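Local coordinates for N-acylethanolamine-hydrolyzing acid amidase subunit beta (PDB 6DY3), which probably hydrolyses bioactive fatty acid amides such as N-palmitoylethanolamine to free fatty acids and ethanolamine, acting as the beta subunit of a heterodimer, at residues Cys1-Val5 with Val66-Ala70; Gln12-Arg17 with Phe211-Pro217; Leu118-Ile124 with Val136-Trp142; Gln156-Val160 with Leu182-Arg187. One frame throughout, in Å; residues are numbered along the deposited sequence.

Interaction 1: Cys1-Val5 with Val66-Ala70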
# COMPACT_ATOMS: atom_id res chain seq x y z
N CYS B 1 0.26 -7.83 6.48
CA CYS B 1 1.00 -6.60 6.24
C CYS B 1 1.77 -6.19 7.47
O CYS B 1 1.23 -6.16 8.57
CB CYS B 1 0.05 -5.48 5.84
SG CYS B 1 -0.77 -5.80 4.28
N THR B 2 3.04 -5.83 7.28
CA THR B 2 3.90 -5.33 8.34
C THR B 2 4.64 -4.11 7.80
O THR B 2 5.39 -4.22 6.82
CB THR B 2 4.89 -6.39 8.81
OG1 THR B 2 4.19 -7.58 9.20
CG2 THR B 2 5.71 -5.90 10.00
N SER B 3 4.41 -2.96 8.41
CA SER B 3 5.10 -1.73 8.05
C SER B 3 5.97 -1.31 9.21
O SER B 3 5.50 -1.23 10.35
CB SER B 3 4.10 -0.62 7.70
OG SER B 3 3.45 -0.90 6.47
N ILE B 4 7.23 -0.99 8.91
CA ILE B 4 8.21 -0.61 9.92
C ILE B 4 8.87 0.68 9.48
O ILE B 4 9.16 0.87 8.29
CB ILE B 4 9.27 -1.71 10.14
CG1 ILE B 4 8.60 -3.05 10.44
CG2 ILE B 4 10.23 -1.31 11.27
CD1 ILE B 4 9.58 -4.22 10.50
N VAL B 5 9.08 1.58 10.43
CA VAL B 5 9.86 2.79 10.23
C VAL B 5 10.86 2.90 11.38
O VAL B 5 10.48 2.75 12.55
CB VAL B 5 8.97 4.04 10.16
CG1 VAL B 5 9.80 5.32 10.38
CG2 VAL B 5 8.28 4.09 8.82
N VAL B 66 5.51 6.27 2.01
CA VAL B 66 4.24 5.95 2.66
C VAL B 66 3.87 4.51 2.35
O VAL B 66 4.17 3.98 1.27
CB VAL B 66 3.12 6.91 2.24
CG1 VAL B 66 2.92 6.86 0.74
CG2 VAL B 66 1.83 6.57 2.96
N SER B 67 3.24 3.85 3.33
CA SER B 67 2.62 2.55 3.14
C SER B 67 1.34 2.48 3.97
O SER B 67 1.26 3.03 5.06
CB SER B 67 3.57 1.40 3.55
OG SER B 67 3.76 1.35 4.95
N LEU B 68 0.35 1.77 3.44
CA LEU B 68 -0.95 1.65 4.09
C LEU B 68 -1.20 0.21 4.50
O LEU B 68 -1.04 -0.71 3.68
CB LEU B 68 -2.08 2.14 3.18
CG LEU B 68 -3.47 2.11 3.82
CD1 LEU B 68 -4.21 3.40 3.53
CD2 LEU B 68 -4.25 0.91 3.31
N ASN B 69 -1.58 0.01 5.76
CA ASN B 69 -2.02 -1.28 6.27
C ASN B 69 -3.52 -1.23 6.50
O ASN B 69 -4.03 -0.29 7.12
CB ASN B 69 -1.30 -1.64 7.57
CG ASN B 69 0.19 -1.81 7.39
OD1 ASN B 69 0.75 -1.49 6.34
ND2 ASN B 69 0.86 -2.32 8.43
N ALA B 70 -4.22 -2.25 6.03
CA ALA B 70 -5.63 -2.37 6.35
C ALA B 70 -5.77 -2.62 7.85
O ALA B 70 -4.90 -3.20 8.49
CB ALA B 70 -6.27 -3.50 5.56
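Ser3 OG donates a hydrogen bond to Asn69 OD1 between two facing beta sheets. This is the layered core of an N-terminal nucleophile (Ntn) hydrolase. Strand 2-7 belongs to one sheet and strand 64-70 to the other. The two strand segments run at 142° to each other, with their axes 7.6 Å apart at the closest. Ser3 carries its hydroxyl beside the backbone N and anti to the carbonyl carbon (chi1 -70°), which places OG near both Asn69 and Ser67. The bond from Ser3 OG to Asn69 OD1 is 2.8 Å long. It bends at the acceptor, with a C=O to donor angle of 117°, and the donor is tilted from the carbonyl plane. Ser67 OG lies 2.7 Å from Ser3 OG; it is hydrogen-bonded to His15 NE2. Asn69 ND2 bonds to Thr162 O. Both ends of the amide are therefore held, and its rotation is fixed. Replacing Asn69 by alanine is likely to leave Ser3 OG and Thr162 O without their amide partner and to open a gap beside Cys1. Cys1 is probably the nucleophile, as in related enzymes. Its backbone N is hydrogen-bonded to Asp20 OD1 and Asn163 OD1. Its SG sits beside the backbone N, close to Arg17, while Cys1 CB rests 4.0 Å from Asn69 CG.

Interaction 2: Gln12-Arg17 with Phe211-Pro217; sequences QIIHGR and FSTVMVP
Met215 lays its terminal methyl over one face of the His15 imidazole. The two side chains run side by side and point the same way. Met215 bends at its last torsion (chi3 -68°), and this folds CE over the ring in a CH-pi contact. Met215 CE is 3.9 Å from the centroid of the His15 ring and 11° off its normal. The ring's rotation is fixed from the polar side, where both nitrogens are bonded; the partner of His15 ND1 is Ser65 OG. Arg17 and Thr213 share this face of the sheet. Arg17 CB meets Thr213 CG2 at 3.7 Å. These strands, 13-20 and 209-215, are antiparallel neighbours in the five-stranded sheet of the Ntn-hydrolase fold. His15 with Met215 and Arg17 with Thr213 are hydrogen-bonded pairs, and Gly16 with Val214 between them is a non-hydrogen-bonded pair. Val214 points to the opposite face, where its CG1 lies 3.7 Å from Ile14 CG2, again with both side chains heading the same way. Just beyond the strands the orientation changes. Gln12 and Val216 cross at about a right angle, with Gln12 CG 3.9 Å from Val216 CG1. Arg17 is probably important for activity, as in related enzymes. Beyond CB its chain is bent at chi2 (-93°). Its CD comes obliquely to the Phe211 ring, and Arg17 NH2 bonds to Leu68 O.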
# COMPACT_ATOMS: atom_id res chain seq x y z
N GLN B 12 19.43 8.55 9.76
CA GLN B 12 18.81 8.01 8.56
C GLN B 12 17.52 7.29 8.92
O GLN B 12 17.44 6.58 9.93
CB GLN B 12 19.77 7.05 7.86
CG GLN B 12 19.32 6.62 6.48
CD GLN B 12 20.29 5.68 5.81
OE1 GLN B 12 20.61 4.62 6.33
NE2 GLN B 12 20.78 6.07 4.63
N ILE B 13 16.49 7.50 8.10
CA ILE B 13 15.16 6.95 8.33
C ILE B 13 14.90 5.88 7.28
O ILE B 13 14.97 6.15 6.07
CB ILE B 13 14.09 8.05 8.29
CG1 ILE B 13 14.40 9.09 9.37
CG2 ILE B 13 12.70 7.45 8.49
CD1 ILE B 13 13.40 10.21 9.48
N ILE B 14 14.58 4.66 7.73
CA ILE B 14 14.37 3.51 6.87
C ILE B 14 12.93 3.06 6.99
O ILE B 14 12.38 2.96 8.10
CB ILE B 14 15.34 2.36 7.21
CG1 ILE B 14 16.79 2.81 7.04
CG2 ILE B 14 15.07 1.14 6.33
CD1 ILE B 14 17.41 3.36 8.31
N HIS B 15 12.31 2.75 5.85
CA HIS B 15 10.92 2.33 5.79
C HIS B 15 10.87 0.93 5.19
O HIS B 15 11.19 0.74 4.01
CB HIS B 15 10.09 3.30 4.95
CG HIS B 15 8.61 3.06 5.01
ND1 HIS B 15 7.69 4.02 4.70
CD2 HIS B 15 7.91 1.96 5.36
CE1 HIS B 15 6.47 3.53 4.84
NE2 HIS B 15 6.58 2.28 5.25
N GLY B 16 10.47 -0.05 6.00
CA GLY B 16 10.34 -1.43 5.56
C GLY B 16 8.88 -1.82 5.50
O GLY B 16 8.07 -1.38 6.33
N ARG B 17 8.54 -2.68 4.54
CA ARG B 17 7.14 -3.02 4.33
C ARG B 17 7.03 -4.43 3.76
O ARG B 17 7.63 -4.73 2.72
CB ARG B 17 6.48 -2.02 3.38
CG ARG B 17 4.96 -1.95 3.52
CD ARG B 17 4.26 -2.88 2.56
NE ARG B 17 2.94 -3.25 3.06
CZ ARG B 17 1.83 -2.56 2.88
NH1 ARG B 17 1.85 -1.44 2.18
NH2 ARG B 17 0.69 -3.01 3.39
N PHE B 211 5.39 -9.63 -1.26
CA PHE B 211 6.68 -8.99 -1.47
C PHE B 211 7.17 -8.35 -0.18
O PHE B 211 6.40 -8.08 0.75
CB PHE B 211 6.63 -7.93 -2.58
CG PHE B 211 5.74 -6.75 -2.28
CD1 PHE B 211 6.14 -5.76 -1.41
CD2 PHE B 211 4.53 -6.60 -2.94
CE1 PHE B 211 5.33 -4.67 -1.16
CE2 PHE B 211 3.72 -5.51 -2.70
CZ PHE B 211 4.12 -4.55 -1.81
N SER B 212 8.47 -8.10 -0.15
CA SER B 212 9.13 -7.32 0.88
C SER B 212 9.85 -6.17 0.19
O SER B 212 10.46 -6.37 -0.87
CB SER B 212 10.13 -8.16 1.68
OG SER B 212 9.51 -9.21 2.39
N THR B 213 9.79 -4.98 0.78
CA THR B 213 10.40 -3.80 0.18
C THR B 213 11.02 -2.93 1.26
O THR B 213 10.62 -2.96 2.42
CB THR B 213 9.38 -2.99 -0.64
OG1 THR B 213 10.06 -1.98 -1.41
CG2 THR B 213 8.36 -2.33 0.26
N VAL B 214 12.02 -2.15 0.85
CA VAL B 214 12.66 -1.17 1.71
C VAL B 214 12.71 0.15 0.97
O VAL B 214 13.00 0.19 -0.23
CB VAL B 214 14.08 -1.62 2.13
CG1 VAL B 214 14.73 -0.58 3.03
CG2 VAL B 214 14.05 -2.98 2.82
N MET B 215 12.44 1.23 1.69
CA MET B 215 12.46 2.57 1.12
C MET B 215 13.24 3.48 2.06
O MET B 215 13.01 3.47 3.27
CB MET B 215 11.04 3.11 0.92
CG MET B 215 10.26 2.41 -0.18
SD MET B 215 8.58 3.04 -0.33
CE MET B 215 7.85 2.46 1.20
N VAL B 216 14.17 4.23 1.50
CA VAL B 216 14.91 5.25 2.24
C VAL B 216 14.75 6.56 1.49
O VAL B 216 15.59 6.90 0.65
CB VAL B 216 16.39 4.87 2.40
CG1 VAL B 216 17.05 5.77 3.43
CG2 VAL B 216 16.54 3.40 2.77
N PRO B 217 13.68 7.32 1.73
CA PRO B 217 13.47 8.55 0.94
C PRO B 217 14.58 9.57 1.10
O PRO B 217 14.78 10.39 0.19
CB PRO B 217 12.13 9.08 1.47
CG PRO B 217 11.98 8.47 2.82
CD PRO B 217 12.62 7.12 2.74

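Interaction 3: Leu118-Ile124 with Val136-Trp142; sequences LFSPSYI and VISRNRW
Ile124 and Ile137 face the same side of a beta hairpin, with their CB atoms 4.0 Å apart. Its strands, 122-127 and 134-139, belong to the seven-stranded sheet, and both isoleucines pack on helix 106-113. This is the tight half of the contact. Ile124 N bonds to Ile137 O at 2.8 Å, and Ile137 N bonds back to Ile124 O. Beside them Arg139 lies along Ile124 and crosses Phe119 at about a right angle. Arg139 CG is 3.6 Å from Phe119 CD2. Bends at chi2 (-58°) and chi3 (-47°) turn the chain so that NE lies near Phe119 CB. On the other face Ser138 OG meets the edge of the Tyr123 ring, 3.5 Å from CE1.

The pairing slackens at the end of the strands, where the bond from Ser122 N to Arg139 O is weak. Beyond it Leu118, Arg141 and Trp142 are partly exposed. Pro121 CG still touches Trp142 CZ3 at 3.6 Å, and Phe119 N bonds to Trp142 O. The peptide bond between Arg141 and Trp142 is cis. A water accepts a hydrogen bond from Arg139 NE and donates to Phe119 O and Asn140 O. Arg139 NH1 bonds to Phe113 O and Arg115 O. These carbonyl oxygens and the water would probably offset the guanidinium's positive charge in its buried setting.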
# COMPACT_ATOMS: atom_id res chain seq x y z
N LEU B 118 -14.25 11.24 6.36
CA LEU B 118 -14.49 9.81 6.19
C LEU B 118 -13.30 9.16 5.51
O LEU B 118 -12.89 9.57 4.41
CB LEU B 118 -15.77 9.57 5.39
CG LEU B 118 -17.09 9.65 6.14
CD1 LEU B 118 -18.25 9.47 5.18
CD2 LEU B 118 -17.18 8.63 7.27
N PHE B 119 -12.73 8.15 6.16
CA PHE B 119 -11.63 7.40 5.58
C PHE B 119 -11.67 5.98 6.13
O PHE B 119 -11.96 5.78 7.31
CB PHE B 119 -10.28 8.05 5.87
CG PHE B 119 -9.19 7.61 4.95
CD1 PHE B 119 -9.03 8.22 3.72
CD2 PHE B 119 -8.34 6.57 5.31
CE1 PHE B 119 -8.02 7.81 2.86
CE2 PHE B 119 -7.33 6.15 4.46
CZ PHE B 119 -7.17 6.77 3.23
N SER B 120 -11.41 5.02 5.27
CA SER B 120 -11.49 3.63 5.67
C SER B 120 -10.50 3.37 6.80
O SER B 120 -9.35 3.84 6.73
CB SER B 120 -11.19 2.72 4.48
OG SER B 120 -11.47 1.36 4.78
N PRO B 121 -10.89 2.66 7.86
CA PRO B 121 -9.95 2.40 8.95
C PRO B 121 -8.70 1.70 8.43
O PRO B 121 -8.78 0.76 7.64
CB PRO B 121 -10.75 1.51 9.91
CG PRO B 121 -12.17 1.84 9.63
CD PRO B 121 -12.23 2.12 8.16
N SER B 122 -7.55 2.18 8.88
CA SER B 122 -6.28 1.70 8.34
C SER B 122 -5.16 2.32 9.17
O SER B 122 -5.40 3.17 10.03
CB SER B 122 -6.14 2.06 6.86
OG SER B 122 -6.33 3.45 6.67
N TYR B 123 -3.95 1.87 8.90
CA TYR B 123 -2.74 2.47 9.44
C TYR B 123 -1.93 3.02 8.28
O TYR B 123 -1.56 2.26 7.38
CB TYR B 123 -1.91 1.46 10.23
CG TYR B 123 -2.56 0.94 11.48
CD1 TYR B 123 -2.72 1.76 12.60
CD2 TYR B 123 -2.98 -0.38 11.57
CE1 TYR B 123 -3.31 1.28 13.75
CE2 TYR B 123 -3.56 -0.87 12.73
CZ TYR B 123 -3.72 -0.03 13.81
OH TYR B 123 -4.29 -0.52 14.96
N ILE B 124 -1.65 4.32 8.31
CA ILE B 124 -0.81 4.97 7.32
C ILE B 124 0.53 5.25 7.97
O ILE B 124 0.61 5.99 8.96
CB ILE B 124 -1.46 6.26 6.79
CG1 ILE B 124 -2.81 5.94 6.15
CG2 ILE B 124 -0.54 6.93 5.78
CD1 ILE B 124 -3.61 7.15 5.73
N VAL B 136 3.11 6.69 12.64
CA VAL B 136 1.99 5.82 12.32
C VAL B 136 0.72 6.64 12.48
O VAL B 136 0.48 7.21 13.55
CB VAL B 136 1.96 4.57 13.23
CG1 VAL B 136 0.66 3.80 13.04
CG2 VAL B 136 3.14 3.68 12.93
N ILE B 137 -0.06 6.74 11.41
CA ILE B 137 -1.34 7.44 11.44
C ILE B 137 -2.44 6.40 11.54
O ILE B 137 -2.58 5.55 10.66
CB ILE B 137 -1.52 8.33 10.20
CG1 ILE B 137 -0.40 9.38 10.13
CG2 ILE B 137 -2.90 8.99 10.21
CD1 ILE B 137 -0.38 10.19 8.86
N SER B 138 -3.23 6.48 12.60
CA SER B 138 -4.32 5.55 12.83
C SER B 138 -5.62 6.19 12.36
O SER B 138 -6.13 7.12 13.00
CB SER B 138 -4.41 5.17 14.30
OG SER B 138 -3.19 4.63 14.75
N ARG B 139 -6.14 5.71 11.24
CA ARG B 139 -7.46 6.14 10.77
C ARG B 139 -8.50 5.32 11.53
O ARG B 139 -8.59 4.10 11.37
CB ARG B 139 -7.59 5.93 9.26
CG ARG B 139 -6.59 6.74 8.44
CD ARG B 139 -6.70 8.23 8.71
NE ARG B 139 -8.08 8.71 8.69
CZ ARG B 139 -8.43 9.99 8.64
NH1 ARG B 139 -7.51 10.93 8.59
NH2 ARG B 139 -9.71 10.32 8.62
N ASN B 140 -9.29 6.00 12.36
CA ASN B 140 -10.24 5.34 13.23
C ASN B 140 -11.62 5.33 12.60
O ASN B 140 -11.87 5.98 11.58
CB ASN B 140 -10.29 6.03 14.60
CG ASN B 140 -8.95 6.06 15.29
OD1 ASN B 140 -8.23 5.06 15.32
ND2 ASN B 140 -8.59 7.21 15.85
N ARG B 141 -12.51 4.57 13.21
CA ARG B 141 -13.91 4.54 12.81
C ARG B 141 -14.57 5.87 13.21
O ARG B 141 -14.69 6.13 14.41
CB ARG B 141 -14.63 3.37 13.46
CG ARG B 141 -14.19 2.02 12.93
CD ARG B 141 -14.86 0.90 13.70
NE ARG B 141 -14.65 -0.41 13.08
CZ ARG B 141 -15.02 -1.57 13.62
NH1 ARG B 141 -15.62 -1.58 14.81
NH2 ARG B 141 -14.80 -2.71 12.97
N TRP B 142 -15.00 6.71 12.26
CA TRP B 142 -14.86 6.50 10.81
C TRP B 142 -14.31 7.75 10.14
O TRP B 142 -14.23 7.82 8.91
CB TRP B 142 -16.21 6.14 10.19
CG TRP B 142 -16.78 4.86 10.72
CD1 TRP B 142 -17.66 4.72 11.75
CD2 TRP B 142 -16.52 3.53 10.23
NE1 TRP B 142 -17.96 3.39 11.94
CE2 TRP B 142 -17.27 2.64 11.03
CE3 TRP B 142 -15.72 3.02 9.21
CZ2 TRP B 142 -17.25 1.26 10.82
CZ3 TRP B 142 -15.70 1.65 9.01
CH2 TRP B 142 -16.46 0.79 9.82
O HOH W 1 -10.85 7.50 9.36

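Interaction 4: Gln156-Val160 with Leu182-Arg187; sequences QWFLV and LKELGR
Arg187 packs over one face of the Trp157 indole, by CH-pi contact. Arg187 CA stands 3.5 Å from the centroid of the six-membered ring of Trp157, 4° off the normal. The extended arginine chain then runs back across the indole, with Arg187 CB 3.5 Å from Trp157 CD2 and CD near Trp157 CB. The guanidinium lies nearly parallel to the indole plane but beyond the ring, and its NH2 bonds to Asn8 O. The opposite face of the indole receives Phe158 CD2, so the ring is sandwiched. Trp157 gets there with CG set between its backbone N and carbonyl carbon (chi1 57°). With an alanine in place of Trp157, a gap would probably open between Phe158 and Arg187, and the aliphatic part of the arginine would lose its support.

A second CH-pi contact joins Leu182 to Phe158. Leu182 CD1 lies over the face of the phenyl ring, 4.0 Å from its centroid. These contacts seat the C-terminal end of helix 173-185 against strand 158-161, an outermost strand of the five-stranded Ntn-hydrolase sheet within this chain.

Other contacts are apolar. Val160 CG2 meets Leu182 CD1 at 3.6 Å. The methylenes of Lys183 cross the Phe158 ring at about a right angle, with Lys183 CG 4.1 Å from Phe158 CZ.

One polar atom, Leu182 O, meets the indole at its edge, 3.2 Å from Trp157 CH2. The same oxygen accepts the bond from Gly186 N, where the chain leaves the helix with positive phi.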
# COMPACT_ATOMS: atom_id res chain seq x y z
N GLN B 156 12.79 5.82 21.44
CA GLN B 156 11.73 5.29 20.60
C GLN B 156 12.13 5.54 19.15
O GLN B 156 11.63 6.45 18.49
CB GLN B 156 10.39 5.94 20.94
CG GLN B 156 9.97 5.72 22.39
CD GLN B 156 8.65 6.41 22.73
OE1 GLN B 156 8.21 7.32 22.03
NE2 GLN B 156 8.02 5.98 23.81
N TRP B 157 13.04 4.71 18.65
CA TRP B 157 13.66 4.91 17.35
C TRP B 157 13.01 4.11 16.24
O TRP B 157 13.43 4.23 15.08
CB TRP B 157 15.16 4.59 17.41
CG TRP B 157 15.49 3.20 17.88
CD1 TRP B 157 15.55 2.77 19.18
CD2 TRP B 157 15.82 2.07 17.07
NE1 TRP B 157 15.89 1.44 19.22
CE2 TRP B 157 16.06 0.98 17.94
CE3 TRP B 157 15.93 1.86 15.69
CZ2 TRP B 157 16.41 -0.29 17.47
CZ3 TRP B 157 16.27 0.60 15.23
CH2 TRP B 157 16.51 -0.46 16.12
N PHE B 158 12.01 3.27 16.54
CA PHE B 158 11.31 2.52 15.51
C PHE B 158 9.81 2.46 15.80
O PHE B 158 9.36 2.65 16.93
CB PHE B 158 11.87 1.08 15.36
CG PHE B 158 11.75 0.25 16.61
CD1 PHE B 158 10.57 -0.41 16.91
CD2 PHE B 158 12.82 0.11 17.46
CE1 PHE B 158 10.46 -1.18 18.05
CE2 PHE B 158 12.71 -0.66 18.61
CZ PHE B 158 11.53 -1.31 18.90
N LEU B 159 9.05 2.22 14.73
CA LEU B 159 7.60 2.04 14.80
C LEU B 159 7.23 0.81 13.98
O LEU B 159 7.74 0.63 12.87
CB LEU B 159 6.85 3.26 14.27
CG LEU B 159 6.96 4.54 15.09
CD1 LEU B 159 6.52 5.73 14.27
CD2 LEU B 159 6.13 4.43 16.35
N VAL B 160 6.36 -0.03 14.54
CA VAL B 160 5.92 -1.26 13.88
C VAL B 160 4.40 -1.34 13.97
O VAL B 160 3.82 -1.15 15.05
CB VAL B 160 6.55 -2.51 14.51
CG1 VAL B 160 6.08 -3.77 13.78
CG2 VAL B 160 8.06 -2.41 14.47
N LEU B 182 14.24 -5.82 15.94
CA LEU B 182 14.78 -4.46 15.92
C LEU B 182 15.59 -4.18 17.18
O LEU B 182 16.63 -3.52 17.12
CB LEU B 182 13.64 -3.45 15.78
CG LEU B 182 13.00 -3.37 14.40
CD1 LEU B 182 11.61 -2.79 14.50
CD2 LEU B 182 13.86 -2.54 13.45
N LYS B 183 15.13 -4.67 18.33
CA LYS B 183 15.88 -4.47 19.56
C LYS B 183 17.19 -5.23 19.55
O LYS B 183 18.21 -4.73 20.04
CB LYS B 183 15.02 -4.88 20.76
CG LYS B 183 13.85 -3.94 21.02
CD LYS B 183 12.99 -4.45 22.17
CE LYS B 183 11.85 -3.48 22.48
NZ LYS B 183 10.98 -3.99 23.57
N GLU B 184 17.20 -6.44 18.98
CA GLU B 184 18.43 -7.22 18.90
C GLU B 184 19.47 -6.49 18.05
O GLU B 184 20.63 -6.37 18.44
CB GLU B 184 18.15 -8.60 18.30
CG GLU B 184 17.32 -9.53 19.18
CD GLU B 184 17.06 -10.87 18.51
OE1 GLU B 184 17.76 -11.20 17.53
OE2 GLU B 184 16.15 -11.60 18.97
N LEU B 185 19.06 -6.03 16.86
CA LEU B 185 20.00 -5.35 15.98
C LEU B 185 20.44 -4.02 16.56
O LEU B 185 21.59 -3.60 16.34
CB LEU B 185 19.37 -5.15 14.60
CG LEU B 185 18.95 -6.45 13.91
CD1 LEU B 185 18.28 -6.18 12.57
CD2 LEU B 185 20.14 -7.39 13.72
N GLY B 186 19.57 -3.36 17.31
CA GLY B 186 19.91 -2.11 17.96
C GLY B 186 19.86 -0.92 17.02
O GLY B 186 19.99 -1.04 15.80
N ARG B 187 19.71 0.26 17.63
CA ARG B 187 19.56 1.47 16.84
C ARG B 187 20.83 1.78 16.06
O ARG B 187 20.77 2.14 14.87
CB ARG B 187 19.20 2.65 17.74
CG ARG B 187 18.99 3.94 16.97
CD ARG B 187 18.75 5.14 17.86
NE ARG B 187 18.62 6.35 17.05
CZ ARG B 187 18.50 7.58 17.54
NH1 ARG B 187 18.50 7.77 18.86
NH2 ARG B 187 18.38 8.61 16.72

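How the interactions relate
The chain starts in interaction 1, which closes a loop of 60 residues when segment 66-70 packs against segment 1-5. Inside that loop 12-17 opens interaction 2, which closes only at 211-217, so interactions 1 and 2 cross. Interactions 3 and 4 follow interaction 1 in series, and both nest inside the long loop of interaction 2. Interaction 3 closes a hairpin loop of 11 residues in the seven-stranded sheet, next to strand 64-70. Interaction 4 closes a loop of 21 and ties a helix to strand 158-161 of the five-stranded sheet. Interaction 2 joins two neighbouring strands within that same sheet. Interaction 1 bridges the two sheets and touches all three others.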